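SusD homolog (Bacteroides thetaiotaomicron, PDB 3EHN) probably binds glycans at the outer membrane as a SusD-family lipoprotein, and here holds N-acetylglucosamine and galactose. Local coordinates at residues L52-L57 against N89-N94; G65-N70 against N268-G273; F83-M88 against F491-Y496. One frame throughout, in Å; residues are numbered along the deposited sequence.

Contact 1 (L52-L57 against N89-N94); sequences LQNTDL and NYAYQN. With NDG (2-acetamido-2-deoxy-alpha-D-glucopyranose), chain C.
A helix crossing beside the sugar-binding site brings Asn54 of helix 52-57 against Tyr90, Ala91 and Asn94 of helix 89-94. The evidence for this placement is the ligand itself: Gln53 OE1 receives a weak hydrogen bond of 3.2 Å from N2 of the 2-acetamido-2-deoxyglucose, and the Tyr90 side chain lies about 6 Å from a bound galactose. The two segments run nearly at right angles, with axes 9.6 Å apart at closest approach. Asn54 spans the crossing. With its CG anti to the backbone N (chi1 173°), its amide is carried over to the second helix, where OD1 accepts a hydrogen bond from Asn94 ND2 at 3.0 Å and an N-H...O angle of 156°. The bond lies close to the amide plane of Asn94 but comes from above the carbonyl plane of Asn54, off its lone pairs; the two amide planes stand 56° apart. OD1 also rests against Ala91 CB, 3.4 Å away. Asn54 also slides past the Tyr90 ring, the two side chains running in opposite directions, with Asn54 CB 3.6 Å from Tyr90 CE2 and the amide inclined to the ring. Because Asn54 ND2 is bonded to Glu78, both ends of this amide are engaged and its rotation is fixed. Asn94 ND2 also sits over the centre of the Tyr90 ring, 3.3 Å above its plane, while Tyr90 OH is bonded to Asp51. An apolar touch, Thr55 CG2 to Asn94 CB at 3.5 Å, completes the interface. The crossing joins helix 47-63 to helix 85-110; Asp56 also forms a salt bridge with Arg135 of helix 116-140 and touches helix 449-459.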
loop_
_atom_site.group_PDB
_atom_site.type_symbol
_atom_site.label_atom_id
_atom_site.label_comp_id
_atom_site.label_asym_id
_atom_site.label_seq_id
_atom_site.Cartn_x
_atom_site.Cartn_y
_atom_site.Cartn_z
ATOM N N LEU A 52 1.500 1.415 12.594
ATOM C CA LEU A 52 1.442 2.008 11.267
ATOM C C LEU A 52 2.853 2.399 10.849
ATOM O O LEU A 52 3.185 2.457 9.660
ATOM C CB LEU A 52 0.556 3.255 11.270
ATOM C CG LEU A 52 0.323 3.834 9.875
ATOM C CD1 LEU A 52 -0.535 2.868 9.064
ATOM C CD2 LEU A 52 -0.354 5.167 9.985
ATOM N N GLN A 53 3.681 2.669 11.843
ATOM C CA GLN A 53 5.047 3.060 11.592
ATOM C C GLN A 53 5.831 1.872 11.017
ATOM O O GLN A 53 6.606 2.021 10.065
ATOM C CB GLN A 53 5.656 3.553 12.902
ATOM C CG GLN A 53 6.880 4.395 12.736
ATOM C CD GLN A 53 7.367 4.952 14.050
ATOM O OE1 GLN A 53 7.578 4.211 15.014
ATOM N NE2 GLN A 53 7.558 6.265 14.098
ATOM N N ASN A 54 5.600 0.692 11.583
ATOM C CA ASN A 54 6.263 -0.537 11.162
ATOM C C ASN A 54 5.793 -1.060 9.808
ATOM O O ASN A 54 6.560 -1.670 9.080
ATOM C CB ASN A 54 6.056 -1.611 12.233
ATOM C CG ASN A 54 6.576 -2.975 11.818
ATOM O OD1 ASN A 54 5.812 -3.856 11.438
ATOM N ND2 ASN A 54 7.881 -3.152 11.894
ATOM N N THR A 55 4.536 -0.816 9.466
ATOM C CA THR A 55 4.002 -1.295 8.197
ATOM C C THR A 55 4.013 -0.277 7.064
ATOM O O THR A 55 4.261 -0.632 5.914
ATOM C CB THR A 55 2.547 -1.762 8.333
ATOM O OG1 THR A 55 1.712 -0.635 8.613
ATOM C CG2 THR A 55 2.411 -2.755 9.454
ATOM N N ASP A 56 3.766 0.990 7.383
ATOM C CA ASP A 56 3.684 2.019 6.347
ATOM C C ASP A 56 4.640 3.212 6.374
ATOM O O ASP A 56 5.265 3.536 5.362
ATOM C CB ASP A 56 2.252 2.574 6.303
ATOM C CG ASP A 56 1.220 1.547 5.832
ATOM O OD1 ASP A 56 1.182 0.414 6.373
ATOM O OD2 ASP A 56 0.432 1.887 4.921
ATOM N N LEU A 57 4.756 3.877 7.516
ATOM C CA LEU A 57 5.581 5.079 7.574
ATOM C C LEU A 57 7.104 4.975 7.452
ATOM O O LEU A 57 7.686 5.630 6.594
ATOM C CB LEU A 57 5.207 5.883 8.817
ATOM C CG LEU A 57 3.694 6.092 8.931
ATOM C CD1 LEU A 57 3.380 6.918 10.173
ATOM C CD2 LEU A 57 3.172 6.778 7.670
ATOM N N ASN A 89 9.078 -9.975 13.682
ATOM C CA ASN A 89 7.992 -10.666 14.379
ATOM C C ASN A 89 6.840 -9.697 14.553
ATOM O O ASN A 89 5.678 -10.083 14.565
ATOM C CB ASN A 89 8.425 -11.131 15.767
ATOM C CG ASN A 89 8.806 -12.581 15.796
ATOM O OD1 ASN A 89 8.086 -13.423 15.269
ATOM N ND2 ASN A 89 9.939 -12.890 16.418
ATOM N N TYR A 90 7.187 -8.427 14.702
ATOM C CA TYR A 90 6.220 -7.366 14.892
ATOM C C TYR A 90 5.490 -7.126 13.568
ATOM O O TYR A 90 4.263 -6.979 13.546
ATOM C CB TYR A 90 6.980 -6.135 15.398
ATOM C CG TYR A 90 6.183 -4.891 15.727
ATOM C CD1 TYR A 90 4.992 -4.948 16.450
ATOM C CD2 TYR A 90 6.673 -3.631 15.362
ATOM C CE1 TYR A 90 4.315 -3.779 16.797
ATOM C CE2 TYR A 90 6.010 -2.468 15.702
ATOM C CZ TYR A 90 4.839 -2.544 16.416
ATOM O OH TYR A 90 4.216 -1.365 16.744
ATOM N N ALA A 91 6.235 -7.115 12.463
ATOM C CA ALA A 91 5.633 -6.914 11.148
ATOM C C ALA A 91 4.692 -8.071 10.820
ATOM O O ALA A 91 3.650 -7.882 10.202
ATOM C CB ALA A 91 6.714 -6.809 10.069
ATOM N N TYR A 92 5.071 -9.273 11.234
ATOM C CA TYR A 92 4.256 -10.446 10.979
ATOM C C TYR A 92 2.935 -10.324 11.716
ATOM O O TYR A 92 1.890 -10.767 11.227
ATOM C CB TYR A 92 4.969 -11.707 11.449
ATOM C CG TYR A 92 4.205 -12.961 11.119
ATOM C CD1 TYR A 92 4.116 -13.416 9.808
ATOM C CD2 TYR A 92 3.552 -13.686 12.113
ATOM C CE1 TYR A 92 3.401 -14.559 9.496
ATOM C CE2 TYR A 92 2.832 -14.834 11.807
ATOM C CZ TYR A 92 2.765 -15.265 10.499
ATOM O OH TYR A 92 2.081 -16.418 10.187
ATOM N N GLN A 93 2.997 -9.724 12.901
ATOM C CA GLN A 93 1.816 -9.525 13.729
ATOM C C GLN A 93 0.947 -8.447 13.097
ATOM O O GLN A 93 -0.259 -8.623 12.921
ATOM C CB GLN A 93 2.220 -9.099 15.148
ATOM C CG GLN A 93 3.262 -10.005 15.800
ATOM C CD GLN A 93 3.706 -9.531 17.183
ATOM O OE1 GLN A 93 3.971 -8.340 17.402
ATOM N NE2 GLN A 93 3.803 -10.472 18.123
ATOM N N ASN A 94 1.573 -7.337 12.737
ATOM C CA ASN A 94 0.845 -6.240 12.133
ATOM C C ASN A 94 0.168 -6.561 10.804
ATOM O O ASN A 94 -0.896 -6.019 10.513
ATOM C CB ASN A 94 1.771 -5.033 11.968
ATOM C CG ASN A 94 2.234 -4.474 13.298
ATOM O OD1 ASN A 94 1.445 -4.358 14.233
ATOM N ND2 ASN A 94 3.514 -4.117 13.388
HETATM C C1 NDG C . 10.345 6.017 17.844
HETATM C C2 NDG C . 10.094 4.546 18.200
HETATM C C3 NDG C . 8.696 4.550 18.887
HETATM C C4 NDG C . 8.769 5.367 20.163
HETATM C C5 NDG C . 9.242 6.844 19.838
HETATM C C6 NDG C . 9.218 7.761 21.099
HETATM C C7 NDG C . 10.389 2.577 16.670
HETATM C C8 NDG C . 9.451 1.386 16.907
HETATM O O5 NDG C . 10.383 6.949 18.961
HETATM O O3 NDG C . 8.161 3.282 19.246
HETATM O O4 NDG C . 7.533 5.499 21.000
HETATM O O6 NDG C . 9.953 8.944 20.770
HETATM O O7 NDG C . 11.560 2.388 16.381
HETATM N N2 NDG C . 10.054 3.803 17.062
HETATM O O1 NDG C . 11.503 6.321 17.094
#

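Contact 2 (G65-N70 against N268-G273); sequences GYFGNN and NETRMG. With NDG (2-acetamido-2-deoxy-alpha-D-glucopyranose), chain C.
Asn70 and Asn268 meet at one end of a short antiparallel ribbon formed by strands 67-69 and 270-272. Followed outward, Asn70 CB lies 3.5 Å from Asn268 O, CG stands 3.6 Å from the same Asn268 O, and ND2 donates to it at 2.9 Å. The N-H...O angle is 155°, and the donor arrives nearly along the C=O axis. Asn70 ND2 also bonds to Ser319 O, so one amide nitrogen serves two backbone carbonyls. The main chain adds a second grip, Asn70 N to Glu269 O at 2.7 Å. With a leucine in its place, the carbonyls of Asn268 and Ser319 would probably lose their shared donor and this end of the ribbon its side-chain tie. Gly68 and Arg271 form the hydrogen-bonded pair, with Gly68 N to Arg271 O at 2.7 Å and Arg271 N to Gly68 O at 2.8 Å. Between that pair and the Asn70 end, one water bridges Asn69 OD1 and Thr270 OG1, and Thr270 OG1 also bonds to Ser263. Glu269 brings the ribbon to the sugar, its OE2 accepting from NDG O1 at 2.5 Å. Phe67 and Thr270 pack against Leu57 of helix 47-63, which ends in a Schellman motif at Gly65; Gly273 is the N-cap of helix 274-282, and Tyr66 touches helix 449-459.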
loop_
_atom_site.group_PDB
_atom_site.type_symbol
_atom_site.label_atom_id
_atom_site.label_comp_id
_atom_site.label_asym_id
_atom_site.label_seq_id
_atom_site.Cartn_x
_atom_site.Cartn_y
_atom_site.Cartn_z
ATOM N N GLY A 65 9.527 6.214 -1.160
ATOM C CA GLY A 65 9.672 7.652 -1.101
ATOM C C GLY A 65 8.436 8.511 -0.893
ATOM O O GLY A 65 8.446 9.681 -1.289
ATOM N N TYR A 66 7.376 7.953 -0.300
ATOM C CA TYR A 66 6.160 8.730 -0.013
ATOM C C TYR A 66 6.582 9.587 1.174
ATOM O O TYR A 66 6.192 10.749 1.290
ATOM C CB TYR A 66 4.993 7.842 0.462
ATOM C CG TYR A 66 4.019 7.278 -0.568
ATOM C CD1 TYR A 66 3.000 6.421 -0.155
ATOM C CD2 TYR A 66 4.081 7.617 -1.917
ATOM C CE1 TYR A 66 2.062 5.913 -1.045
ATOM C CE2 TYR A 66 3.142 7.109 -2.828
ATOM C CZ TYR A 66 2.132 6.259 -2.377
ATOM O OH TYR A 66 1.164 5.755 -3.226
ATOM N N PHE A 67 7.393 8.984 2.052
ATOM C CA PHE A 67 7.887 9.640 3.266
ATOM C C PHE A 67 9.403 9.623 3.419
ATOM O O PHE A 67 10.113 8.910 2.714
ATOM C CB PHE A 67 7.315 8.973 4.521
ATOM C CG PHE A 67 5.858 8.702 4.452
ATOM C CD1 PHE A 67 5.383 7.402 4.552
ATOM C CD2 PHE A 67 4.957 9.740 4.256
ATOM C CE1 PHE A 67 4.035 7.140 4.454
ATOM C CE2 PHE A 67 3.601 9.486 4.157
ATOM C CZ PHE A 67 3.140 8.185 4.255
ATOM N N GLY A 68 9.873 10.413 4.385
ATOM C CA GLY A 68 11.289 10.499 4.694
ATOM C C GLY A 68 11.419 10.425 6.202
ATOM O O GLY A 68 10.667 11.083 6.915
ATOM N N ASN A 69 12.355 9.628 6.701
ATOM C CA ASN A 69 12.529 9.504 8.135
ATOM C C ASN A 69 13.513 10.502 8.693
ATOM O O ASN A 69 14.600 10.662 8.160
ATOM C CB ASN A 69 13.034 8.114 8.501
ATOM C CG ASN A 69 12.086 7.021 8.096
ATOM O OD1 ASN A 69 10.881 7.110 8.325
ATOM N ND2 ASN A 69 12.625 5.968 7.502
ATOM N N ASN A 70 13.130 11.179 9.770
ATOM C CA ASN A 70 14.034 12.103 10.427
ATOM C C ASN A 70 14.670 11.304 11.547
ATOM O O ASN A 70 14.516 11.617 12.722
ATOM C CB ASN A 70 13.312 13.311 11.022
ATOM C CG ASN A 70 14.204 14.105 11.988
ATOM O OD1 ASN A 70 15.422 14.150 11.826
ATOM N ND2 ASN A 70 13.594 14.734 12.987
ATOM N N ASN A 268 8.180 13.354 15.631
ATOM C CA ASN A 268 8.829 14.203 14.646
ATOM C C ASN A 268 9.784 13.375 13.775
ATOM O O ASN A 268 10.914 13.796 13.505
ATOM C CB ASN A 268 9.608 15.330 15.342
ATOM C CG ASN A 268 8.704 16.277 16.120
ATOM O OD1 ASN A 268 8.768 16.342 17.354
ATOM N ND2 ASN A 268 7.856 17.017 15.402
ATOM N N GLU A 269 9.328 12.204 13.328
ATOM C CA GLU A 269 10.167 11.344 12.501
ATOM C C GLU A 269 9.685 11.152 11.053
ATOM O O GLU A 269 10.488 10.873 10.167
ATOM C CB GLU A 269 10.316 9.977 13.160
ATOM C CG GLU A 269 10.657 10.013 14.634
ATOM C CD GLU A 269 10.910 8.623 15.186
ATOM O OE1 GLU A 269 10.031 7.747 15.028
ATOM O OE2 GLU A 269 11.992 8.402 15.776
ATOM N N THR A 270 8.388 11.290 10.806
ATOM C CA THR A 270 7.873 11.115 9.452
ATOM C C THR A 270 7.721 12.441 8.706
ATOM O O THR A 270 7.039 13.354 9.163
ATOM C CB THR A 270 6.531 10.357 9.482
ATOM O OG1 THR A 270 6.739 9.098 10.115
ATOM C CG2 THR A 270 5.997 10.101 8.080
ATOM N N ARG A 271 8.366 12.543 7.552
ATOM C CA ARG A 271 8.305 13.762 6.760
ATOM C C ARG A 271 8.006 13.396 5.327
ATOM O O ARG A 271 7.975 12.210 4.984
ATOM C CB ARG A 271 9.643 14.513 6.835
ATOM C CG ARG A 271 9.996 15.024 8.212
ATOM C CD ARG A 271 8.961 16.022 8.684
ATOM N NE ARG A 271 9.169 16.418 10.072
ATOM C CZ ARG A 271 8.351 16.110 11.074
ATOM N NH1 ARG A 271 7.262 15.399 10.845
ATOM N NH2 ARG A 271 8.624 16.512 12.305
ATOM N N MET A 272 7.778 14.413 4.498
ATOM C CA MET A 272 7.502 14.214 3.075
ATOM C C MET A 272 8.715 13.505 2.427
ATOM O O MET A 272 9.871 13.831 2.728
ATOM C CB MET A 272 7.244 15.573 2.416
ATOM C CG MET A 272 6.986 15.524 0.933
ATOM S SD MET A 272 6.695 17.186 0.233
ATOM C CE MET A 272 8.304 17.919 0.374
ATOM N N GLY A 273 8.443 12.522 1.564
ATOM C CA GLY A 273 9.505 11.778 0.899
ATOM C C GLY A 273 10.085 12.476 -0.325
ATOM O O GLY A 273 9.385 13.203 -1.032
HETATM C C1 NDG C . 10.345 6.017 17.844
HETATM C C2 NDG C . 10.094 4.546 18.200
HETATM C C3 NDG C . 8.696 4.550 18.887
HETATM C C4 NDG C . 8.769 5.367 20.163
HETATM C C5 NDG C . 9.242 6.844 19.838
HETATM C C6 NDG C . 9.218 7.761 21.099
HETATM C C7 NDG C . 10.389 2.577 16.670
HETATM C C8 NDG C . 9.451 1.386 16.907
HETATM O O5 NDG C . 10.383 6.949 18.961
HETATM O O3 NDG C . 8.161 3.282 19.246
HETATM O O4 NDG C . 7.533 5.499 21.000
HETATM O O6 NDG C . 9.953 8.944 20.770
HETATM O O7 NDG C . 11.560 2.388 16.381
HETATM N N2 NDG C . 10.054 3.803 17.062
HETATM O O1 NDG C . 11.503 6.321 17.094
HETATM O O HOH W 1 8.274 7.980 8.314
#

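Contact 3 (F83-M88 against F491-Y496); sequences FTDSRM and FAPTAY. With NDG (2-acetamido-2-deoxy-alpha-D-glucopyranose), chain C.
Both oxygens of the Asp85 carboxylate are given to a single residue, Thr494, which answers with its hydroxyl and its backbone amide. The hydroxyl bond is the firmer evidence: Thr494 OG1 donates to Asp85 OD2 at 2.6 Å, on the syn lone pair. The second bond, Thr494 N to Asp85 OD1 at 3.0 Å, is almost straight at 176°, although the place of OD1 is less sure. Asp85 reaches this partner because its CG stands anti to the backbone N (chi1 -156°), leading the carboxylate away from the first turn of helix 85-110. The receiving backbone is a type I beta turn from Ala492 to Ala495, leading into a short, weakly bonded helical turn, so a helix start is tied to a turn distant in sequence. Thr84 is the N-cap of helix 85-110, its OG1 taking a weak bond of 3.4 Å from Arg87 N. Next to the polar pair, Met88 CB packs on Ala492 CB at 4.0 Å, and the Phe491 ring stacks on Phe140 and touches Ile505 of helix 505-509. Arg87 leads away from the turn toward the sugar; the acetyl group of NDG lies beside its guanidinium, methyl C8 nearest, with no hydrogen bond between them, and Arg87 NH2 forms a salt bridge with Glu78.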
loop_
_atom_site.group_PDB
_atom_site.type_symbol
_atom_site.label_atom_id
_atom_site.label_comp_id
_atom_site.label_asym_id
_atom_site.label_seq_id
_atom_site.Cartn_x
_atom_site.Cartn_y
_atom_site.Cartn_z
ATOM N N PHE A 83 16.233 -6.041 8.897
ATOM C CA PHE A 83 15.098 -6.823 9.346
ATOM C C PHE A 83 15.501 -7.715 10.512
ATOM O O PHE A 83 15.713 -8.919 10.355
ATOM C CB PHE A 83 14.547 -7.639 8.171
ATOM C CG PHE A 83 14.233 -6.803 6.940
ATOM C CD1 PHE A 83 13.983 -5.436 7.044
ATOM C CD2 PHE A 83 14.150 -7.397 5.678
ATOM C CE1 PHE A 83 13.657 -4.676 5.913
ATOM C CE2 PHE A 83 13.823 -6.646 4.538
ATOM C CZ PHE A 83 13.577 -5.286 4.661
ATOM N N THR A 84 15.623 -7.106 11.688
ATOM C CA THR A 84 15.997 -7.835 12.895
ATOM C C THR A 84 14.858 -8.765 13.299
ATOM O O THR A 84 13.701 -8.560 12.916
ATOM C CB THR A 84 16.284 -6.882 14.068
ATOM O OG1 THR A 84 15.058 -6.304 14.526
ATOM C CG2 THR A 84 17.210 -5.765 13.628
ATOM N N ASP A 85 15.198 -9.779 14.082
ATOM C CA ASP A 85 14.237 -10.766 14.543
ATOM C C ASP A 85 13.019 -10.169 15.252
ATOM O O ASP A 85 11.892 -10.601 15.006
ATOM C CB ASP A 85 14.934 -11.753 15.477
ATOM C CG ASP A 85 14.233 -13.093 15.544
ATOM O OD1 ASP A 85 14.555 -13.967 14.707
ATOM O OD2 ASP A 85 13.359 -13.266 16.425
ATOM N N SER A 86 13.227 -9.183 16.128
ATOM C CA SER A 86 12.100 -8.578 16.855
ATOM C C SER A 86 11.205 -7.750 15.941
ATOM O O SER A 86 9.981 -7.847 16.002
ATOM C CB SER A 86 12.588 -7.701 18.019
ATOM O OG SER A 86 13.093 -6.453 17.572
ATOM N N ARG A 87 11.816 -6.939 15.091
ATOM C CA ARG A 87 11.060 -6.106 14.180
ATOM C C ARG A 87 10.293 -6.907 13.131
ATOM O O ARG A 87 9.232 -6.488 12.666
ATOM C CB ARG A 87 11.996 -5.110 13.511
ATOM C CG ARG A 87 12.602 -4.145 14.501
ATOM C CD ARG A 87 11.521 -3.363 15.221
ATOM N NE ARG A 87 10.878 -2.387 14.342
ATOM C CZ ARG A 87 9.963 -1.508 14.746
ATOM N NH1 ARG A 87 9.585 -1.496 16.015
ATOM N NH2 ARG A 87 9.443 -0.633 13.898
ATOM N N MET A 88 10.819 -8.062 12.750
ATOM C CA MET A 88 10.127 -8.873 11.767
ATOM C C MET A 88 8.963 -9.634 12.400
ATOM O O MET A 88 7.974 -9.909 11.733
ATOM C CB MET A 88 11.103 -9.825 11.089
ATOM C CG MET A 88 12.056 -9.121 10.157
ATOM S SD MET A 88 11.156 -8.226 8.883
ATOM C CE MET A 88 11.208 -6.571 9.531
ATOM N N PHE A 491 11.133 -13.427 7.351
ATOM C CA PHE A 491 10.479 -13.927 8.552
ATOM C C PHE A 491 11.536 -13.978 9.665
ATOM O O PHE A 491 12.688 -14.359 9.422
ATOM C CB PHE A 491 9.919 -15.333 8.312
ATOM C CG PHE A 491 8.779 -15.384 7.338
ATOM C CD1 PHE A 491 7.534 -14.875 7.676
ATOM C CD2 PHE A 491 8.942 -15.970 6.091
ATOM C CE1 PHE A 491 6.467 -14.951 6.788
ATOM C CE2 PHE A 491 7.878 -16.050 5.195
ATOM C CZ PHE A 491 6.641 -15.540 5.545
ATOM N N ALA A 492 11.159 -13.582 10.878
ATOM C CA ALA A 492 12.096 -13.620 11.995
ATOM C C ALA A 492 12.561 -15.064 12.126
ATOM O O ALA A 492 11.738 -15.980 12.190
ATOM C CB ALA A 492 11.412 -13.177 13.273
ATOM N N PRO A 493 13.884 -15.293 12.146
ATOM C CA PRO A 493 14.423 -16.652 12.267
ATOM C C PRO A 493 13.847 -17.475 13.423
ATOM O O PRO A 493 13.479 -18.644 13.256
ATOM C CB PRO A 493 15.916 -16.404 12.410
ATOM C CG PRO A 493 16.117 -15.209 11.522
ATOM C CD PRO A 493 14.970 -14.319 11.925
ATOM N N THR A 494 13.755 -16.857 14.593
ATOM C CA THR A 494 13.240 -17.549 15.763
ATOM C C THR A 494 11.847 -18.106 15.530
ATOM O O THR A 494 11.417 -19.022 16.229
ATOM C CB THR A 494 13.213 -16.626 16.993
ATOM O OG1 THR A 494 12.268 -15.570 16.779
ATOM C CG2 THR A 494 14.599 -16.039 17.231
ATOM N N ALA A 495 11.145 -17.570 14.544
ATOM C CA ALA A 495 9.796 -18.039 14.255
ATOM C C ALA A 495 9.795 -19.505 13.816
ATOM O O ALA A 495 8.805 -20.226 14.012
ATOM C CB ALA A 495 9.157 -17.169 13.181
ATOM N N TYR A 496 10.911 -19.943 13.239
ATOM C CA TYR A 496 11.049 -21.313 12.755
ATOM C C TYR A 496 11.033 -22.330 13.888
ATOM O O TYR A 496 10.573 -23.464 13.722
ATOM C CB TYR A 496 12.346 -21.457 11.955
ATOM C CG TYR A 496 12.311 -20.846 10.568
ATOM C CD1 TYR A 496 12.116 -19.470 10.379
ATOM C CD2 TYR A 496 12.494 -21.641 9.442
ATOM C CE1 TYR A 496 12.107 -18.914 9.103
ATOM C CE2 TYR A 496 12.485 -21.095 8.170
ATOM C CZ TYR A 496 12.294 -19.738 8.006
ATOM O OH TYR A 496 12.309 -19.228 6.734
HETATM C C1 NDG C . 10.345 6.017 17.844
HETATM C C2 NDG C . 10.094 4.546 18.200
HETATM C C3 NDG C . 8.696 4.550 18.887
HETATM C C4 NDG C . 8.769 5.367 20.163
HETATM C C5 NDG C . 9.242 6.844 19.838
HETATM C C6 NDG C . 9.218 7.761 21.099
HETATM C C7 NDG C . 10.389 2.577 16.670
HETATM C C8 NDG C . 9.451 1.386 16.907
HETATM O O5 NDG C . 10.383 6.949 18.961
HETATM O O3 NDG C . 8.161 3.282 19.246
HETATM O O4 NDG C . 7.533 5.499 21.000
HETATM O O6 NDG C . 9.953 8.944 20.770
HETATM O O7 NDG C . 11.560 2.388 16.381
HETATM N N2 NDG C . 10.054 3.803 17.062
HETATM O O1 NDG C . 11.503 6.321 17.094
#

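From the N terminus, contact 1 closes the shortest loop, bringing helix 47-63 against helix 85-110 across 31 intervening residues. Contact 2 begins within that loop, just after helix 47-63, and pairs strand 67-69 with strand 270-272 across 197 residues. Contact 3 starts at the head of helix 85-110 and reaches the turn at 491-496, a closure over 402 residues. Segments of every pair alternate along the chain, so all three loops cross and none nests. Contacts 1 and 2 touch through Leu57 and Phe67, contacts 1 and 3 share helix 85-110, and all three have a residue at the same bound N-acetylglucosamine, where N-terminal and central parts meet through Gln53, Arg87 and Glu269; segment 491-496 has none.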